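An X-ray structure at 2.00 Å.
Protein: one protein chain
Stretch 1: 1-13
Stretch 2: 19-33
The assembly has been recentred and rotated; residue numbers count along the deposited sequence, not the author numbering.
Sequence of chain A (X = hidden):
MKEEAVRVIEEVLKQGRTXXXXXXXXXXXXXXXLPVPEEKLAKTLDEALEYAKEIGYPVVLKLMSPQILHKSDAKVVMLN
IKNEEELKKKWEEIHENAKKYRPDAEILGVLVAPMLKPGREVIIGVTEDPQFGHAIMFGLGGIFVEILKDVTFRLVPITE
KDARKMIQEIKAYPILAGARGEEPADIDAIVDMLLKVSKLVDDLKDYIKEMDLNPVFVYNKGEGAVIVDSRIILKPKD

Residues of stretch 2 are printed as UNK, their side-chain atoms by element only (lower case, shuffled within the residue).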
# COMPACT_ATOMS: atom_id res chain seq x y z
N MET A 1 -21.07 -2.15 1.81
CA MET A 1 -19.77 -2.85 2.03
C MET A 1 -19.48 -3.83 0.90
O MET A 1 -20.12 -4.88 0.81
CB MET A 1 -19.79 -3.60 3.36
CG MET A 1 -19.91 -2.71 4.59
SD MET A 1 -19.89 -3.63 6.16
CE MET A 1 -21.26 -2.86 7.02
N LYS A 2 -18.53 -3.49 0.03
CA LYS A 2 -18.17 -4.38 -1.08
C LYS A 2 -17.87 -5.76 -0.49
O LYS A 2 -16.97 -5.91 0.33
CB LYS A 2 -16.95 -3.84 -1.82
CG LYS A 2 -16.42 -4.78 -2.89
CD LYS A 2 -17.42 -4.99 -4.01
CE LYS A 2 -17.03 -6.17 -4.88
NZ LYS A 2 -15.65 -6.05 -5.42
N GLU A 3 -18.63 -6.75 -0.92
CA GLU A 3 -18.47 -8.11 -0.43
C GLU A 3 -17.06 -8.67 -0.50
O GLU A 3 -16.58 -9.27 0.46
CB GLU A 3 -19.44 -9.05 -1.15
CG GLU A 3 -19.49 -10.45 -0.55
CD GLU A 3 -19.66 -10.43 0.96
OE1 GLU A 3 -20.63 -9.81 1.44
OE2 GLU A 3 -18.82 -11.04 1.67
N GLU A 4 -16.38 -8.48 -1.63
CA GLU A 4 -15.02 -8.99 -1.78
C GLU A 4 -14.10 -8.53 -0.65
O GLU A 4 -13.27 -9.29 -0.16
CB GLU A 4 -14.45 -8.56 -3.13
CG GLU A 4 -13.00 -9.00 -3.39
CD GLU A 4 -12.76 -10.48 -3.14
OE1 GLU A 4 -13.63 -11.30 -3.50
OE2 GLU A 4 -11.69 -10.83 -2.60
N ALA A 5 -14.26 -7.27 -0.23
CA ALA A 5 -13.45 -6.72 0.84
C ALA A 5 -13.77 -7.41 2.16
O ALA A 5 -12.87 -7.82 2.89
CB ALA A 5 -13.69 -5.21 0.96
N VAL A 6 -15.06 -7.54 2.46
CA VAL A 6 -15.50 -8.18 3.69
C VAL A 6 -15.05 -9.64 3.72
O VAL A 6 -14.81 -10.21 4.78
CB VAL A 6 -17.04 -8.12 3.83
CG1 VAL A 6 -17.48 -8.88 5.08
CG2 VAL A 6 -17.51 -6.68 3.90
N ARG A 7 -14.94 -10.22 2.53
CA ARG A 7 -14.54 -11.62 2.40
C ARG A 7 -13.08 -11.79 2.80
O ARG A 7 -12.75 -12.60 3.66
CB ARG A 7 -14.73 -12.07 0.95
CG ARG A 7 -14.90 -13.58 0.78
CD ARG A 7 -14.22 -14.05 -0.50
NE ARG A 7 -12.78 -14.13 -0.31
CZ ARG A 7 -11.89 -14.19 -1.31
NH1 ARG A 7 -12.31 -14.17 -2.56
NH2 ARG A 7 -10.60 -14.28 -1.04
N VAL A 8 -12.21 -11.00 2.17
CA VAL A 8 -10.78 -11.06 2.47
C VAL A 8 -10.56 -10.73 3.94
O VAL A 8 -9.76 -11.38 4.62
CB VAL A 8 -9.99 -10.08 1.58
CG1 VAL A 8 -8.50 -10.27 1.79
CG2 VAL A 8 -10.35 -10.30 0.12
N ILE A 9 -11.27 -9.72 4.44
CA ILE A 9 -11.14 -9.33 5.84
C ILE A 9 -11.56 -10.46 6.78
O ILE A 9 -10.80 -10.85 7.67
CB ILE A 9 -12.00 -8.08 6.15
CG1 ILE A 9 -11.38 -6.85 5.47
CG2 ILE A 9 -12.09 -7.86 7.65
CD1 ILE A 9 -12.19 -5.58 5.63
N GLU A 10 -12.76 -11.00 6.58
CA GLU A 10 -13.25 -12.09 7.41
C GLU A 10 -12.25 -13.24 7.44
O GLU A 10 -11.91 -13.77 8.50
CB GLU A 10 -14.60 -12.60 6.88
CG GLU A 10 -15.80 -11.73 7.22
CD GLU A 10 -15.97 -11.52 8.72
OE1 GLU A 10 -15.67 -12.45 9.50
OE2 GLU A 10 -16.43 -10.43 9.12
N GLU A 11 -11.79 -13.63 6.25
CA GLU A 11 -10.84 -14.72 6.10
C GLU A 11 -9.63 -14.55 7.01
O GLU A 11 -9.19 -15.49 7.68
CB GLU A 11 -10.39 -14.81 4.64
CG GLU A 11 -9.51 -16.01 4.31
CD GLU A 11 -9.30 -16.19 2.81
OE1 GLU A 11 -8.58 -17.12 2.41
OE2 GLU A 11 -9.87 -15.39 2.02
N VAL A 12 -9.09 -13.33 7.05
CA VAL A 12 -7.93 -13.03 7.87
C VAL A 12 -8.28 -13.15 9.35
O VAL A 12 -7.53 -13.76 10.13
CB VAL A 12 -7.42 -11.60 7.59
CG1 VAL A 12 -6.29 -11.24 8.55
CG2 VAL A 12 -6.93 -11.50 6.15
N LEU A 13 -9.40 -12.57 9.74
CA LEU A 13 -9.84 -12.61 11.13
C LEU A 13 -10.07 -14.06 11.56
O LEU A 13 -9.78 -14.43 12.70
CB LEU A 13 -11.12 -11.79 11.31
CG LEU A 13 -10.97 -10.28 11.10
CD1 LEU A 13 -12.34 -9.62 10.97
CD2 LEU A 13 -10.19 -9.68 12.27
N UNK A 19 -3.36 -8.08 11.64
CA UNK A 19 -2.58 -7.40 10.62
C UNK A 19 -2.65 -8.11 9.27
O UNK A 19 -2.36 -9.30 9.16
c UNK A 19 -1.13 -7.28 11.07
N UNK A 20 -3.03 -7.37 8.24
CA UNK A 20 -3.11 -7.94 6.90
C UNK A 20 -1.78 -7.76 6.17
O UNK A 20 -1.13 -6.72 6.30
c UNK A 20 -4.21 -7.23 6.09
c UNK A 20 -7.13 -7.94 4.54
s UNK A 20 -6.85 -6.57 5.66
c UNK A 20 -5.58 -7.27 6.74
N UNK A 21 -1.37 -8.77 5.40
CA UNK A 21 -0.13 -8.67 4.64
C UNK A 21 -0.41 -7.86 3.38
O UNK A 21 -1.57 -7.67 3.01
c UNK A 21 0.82 -10.82 5.55
c UNK A 21 -0.58 -10.86 3.49
c UNK A 21 0.44 -10.07 4.27
N UNK A 22 0.63 -7.37 2.74
CA UNK A 22 0.47 -6.52 1.56
C UNK A 22 -0.53 -6.99 0.51
O UNK A 22 -1.37 -6.21 0.07
o UNK A 22 3.24 -4.36 -1.89
c UNK A 22 1.83 -6.29 0.89
o UNK A 22 4.18 -5.41 -0.21
c UNK A 22 1.79 -5.26 -0.23
c UNK A 22 3.17 -4.99 -0.82
N UNK A 23 -0.48 -8.26 0.12
CA UNK A 23 -1.40 -8.72 -0.91
C UNK A 23 -2.84 -8.74 -0.44
O UNK A 23 -3.75 -8.50 -1.23
o UNK A 23 -2.32 -14.62 1.66
c UNK A 23 -2.01 -13.54 0.88
c UNK A 23 -0.71 -13.05 0.89
c UNK A 23 -0.39 -11.94 0.12
c UNK A 23 -2.98 -12.92 0.12
c UNK A 23 -2.65 -11.80 -0.65
c UNK A 23 -0.98 -10.08 -1.49
c UNK A 23 -1.35 -11.29 -0.66
N UNK A 24 -3.07 -9.00 0.85
CA UNK A 24 -4.44 -9.04 1.39
C UNK A 24 -5.00 -7.63 1.47
O UNK A 24 -6.17 -7.39 1.18
o UNK A 24 -3.31 -10.78 5.10
c UNK A 24 -4.46 -9.66 2.78
c UNK A 24 -3.95 -11.08 2.83
c UNK A 24 -3.76 -11.58 4.25
o UNK A 24 -4.05 -12.76 4.51
N UNK A 25 -4.16 -6.69 1.91
CA UNK A 25 -4.56 -5.29 2.01
C UNK A 25 -4.96 -4.79 0.62
O UNK A 25 -6.03 -4.20 0.44
c UNK A 25 -3.41 -4.45 2.56
N UNK A 26 -4.10 -5.04 -0.36
CA UNK A 26 -4.37 -4.59 -1.72
C UNK A 26 -5.64 -5.17 -2.34
O UNK A 26 -6.26 -4.53 -3.19
c UNK A 26 -0.78 -4.29 -3.10
c UNK A 26 -3.16 -4.87 -2.61
n UNK A 26 1.55 -3.70 -3.65
c UNK A 26 -2.01 -3.92 -2.31
c UNK A 26 0.33 -3.26 -2.91
N UNK A 27 -6.03 -6.36 -1.91
CA UNK A 27 -7.26 -6.96 -2.39
C UNK A 27 -8.40 -6.07 -1.89
O UNK A 27 -9.37 -5.83 -2.61
c UNK A 27 -6.60 -9.43 -2.57
o UNK A 27 -5.95 -11.04 -0.92
c UNK A 27 -6.67 -10.79 -1.89
c UNK A 27 -7.42 -8.38 -1.84
n UNK A 27 -7.54 -11.65 -2.38
N UNK A 28 -8.29 -5.60 -0.65
CA UNK A 28 -9.32 -4.72 -0.10
C UNK A 28 -9.35 -3.43 -0.91
O UNK A 28 -10.42 -2.93 -1.28
c UNK A 28 -10.05 -3.37 1.88
c UNK A 28 -9.09 -5.65 2.21
c UNK A 28 -9.04 -4.39 1.37
N UNK A 29 -8.17 -2.90 -1.20
CA UNK A 29 -8.06 -1.67 -1.96
C UNK A 29 -8.65 -1.80 -3.36
O UNK A 29 -9.44 -0.95 -3.79
c UNK A 29 -6.60 -1.22 -2.04
c UNK A 29 -4.50 -0.44 -0.91
c UNK A 29 -6.70 -0.03 0.17
c UNK A 29 -5.90 -1.00 -0.68
N UNK A 30 -8.30 -2.87 -4.07
CA UNK A 30 -8.83 -3.08 -5.41
C UNK A 30 -10.35 -3.20 -5.43
O UNK A 30 -11.01 -2.74 -6.36
c UNK A 30 -8.21 -4.34 -6.04
c UNK A 30 -6.16 -6.62 -6.35
c UNK A 30 -6.75 -4.17 -6.45
n UNK A 30 -5.55 -7.75 -7.09
c UNK A 30 -6.21 -5.37 -7.22
N UNK A 31 -10.90 -3.83 -4.39
CA UNK A 31 -12.34 -4.02 -4.29
C UNK A 31 -13.08 -2.68 -4.30
O UNK A 31 -14.29 -2.63 -4.54
c UNK A 31 -12.68 -4.78 -3.01
N UNK A 32 -12.34 -1.60 -4.05
CA UNK A 32 -12.91 -0.27 -4.04
C UNK A 32 -12.40 0.58 -5.21
O UNK A 32 -12.52 1.80 -5.21
o UNK A 32 -16.55 -1.09 1.16
c UNK A 32 -14.78 0.82 -1.40
c UNK A 32 -14.49 -1.53 0.03
c UNK A 32 -15.60 -0.73 0.24
c UNK A 32 -13.66 0.03 -1.63
c UNK A 32 -15.75 0.45 -0.47
c UNK A 32 -12.64 0.41 -2.69
c UNK A 32 -13.53 -1.15 -0.90
N UNK A 33 -11.82 -0.09 -6.19
CA UNK A 33 -11.34 0.60 -7.37
C UNK A 33 -10.09 1.45 -7.27
O UNK A 33 -9.81 2.21 -8.20

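Position 19 carries a single side-chain carbon, directed away from stretch 1; only its backbone O comes near, 4.4 Å from CG1 of Val12. It is Ala19. At position 20 an unbranched chain of two carbons, a sulfur and a terminal carbon, the last lying among Val8, Ile9 and Val12, can only be methionine. Met20 sets out sideways, but its CE ends 3.9 Å from both Val8 CG1 and Val12 CG2.

Position 21 has one carbon bearing two more, out of reach of stretch 1: Val21, the N-cap of the second helix. Position 22 has three carbons, the third carrying two oxygens, a carboxylate distant from the first helix; the chain length gives Glu22. One carbon, then a six-carbon ring bearing one oxygen, with nothing of stretch 1 in contact, marks position 23 as Tyr23.

Position 24 again shows three carbons ending in two oxygens, but points toward stretch 1, where it meets Val8 and Val12. This is Glu24. Its OE1 accepts a hydrogen bond from Val21 N (2.8 Å), tying the carboxylate to the helix start, while OE2 lies 3.5 Å from Val12 CG2.

Position 25, one carbon facing away, is Ala25. Four carbons in a row ending in nitrogen, remote from the first helix, identify position 26 as Lys26, whose NZ forms a salt bridge with Glu22 OE2 at 2.5 Å. Position 27 has three carbons, the third bearing one oxygen and one nitrogen; it points toward stretch 1 and packs by Val8, with Glu4 and Arg7 nearby. It is Gln27.

Position 28 has one carbon carrying two, lying near Ala5 and Ile9. As Val28, it places CG1 4.2 Å from Ala5 CB and CG2 4.2 Å from Ile9 CG1. Position 29, four carbons forked at the second and turned away, is Leu29. Position 30, four carbons and a terminal nitrogen without contact, is Lys30.

The lone carbon at position 31 points toward stretch 1, its CB 3.7 Å from Lys2 CG and 4.1 Å from Ala5 CB: Ala31. Position 32 has one carbon, then a six-carbon ring bearing an oxygen, which reaches Met1, Lys2 and Ala5: Tyr32. Ala5 CB sits at the ring edge, 3.9 Å from CE2, and Lys2 N donates a weak hydrogen bond to OH (3.3 Å). Position 33 has no side chain and a positive phi of 73°, which favours glycine: Gly33, closing a type I turn.

The helices run nearly antiparallel at 162°, their axes approaching to 8.5 Å. The CA atoms of Ala5 and Val28 lie 4.7 Å apart, and there Ala5 CB packs against Val28, Ala31 and Tyr32. Apolar contacts dominate, with Met20 filling the other end beside Val8 and Val12.

Stretch 2 (19-33) AMVEYEAKQVLKAYG
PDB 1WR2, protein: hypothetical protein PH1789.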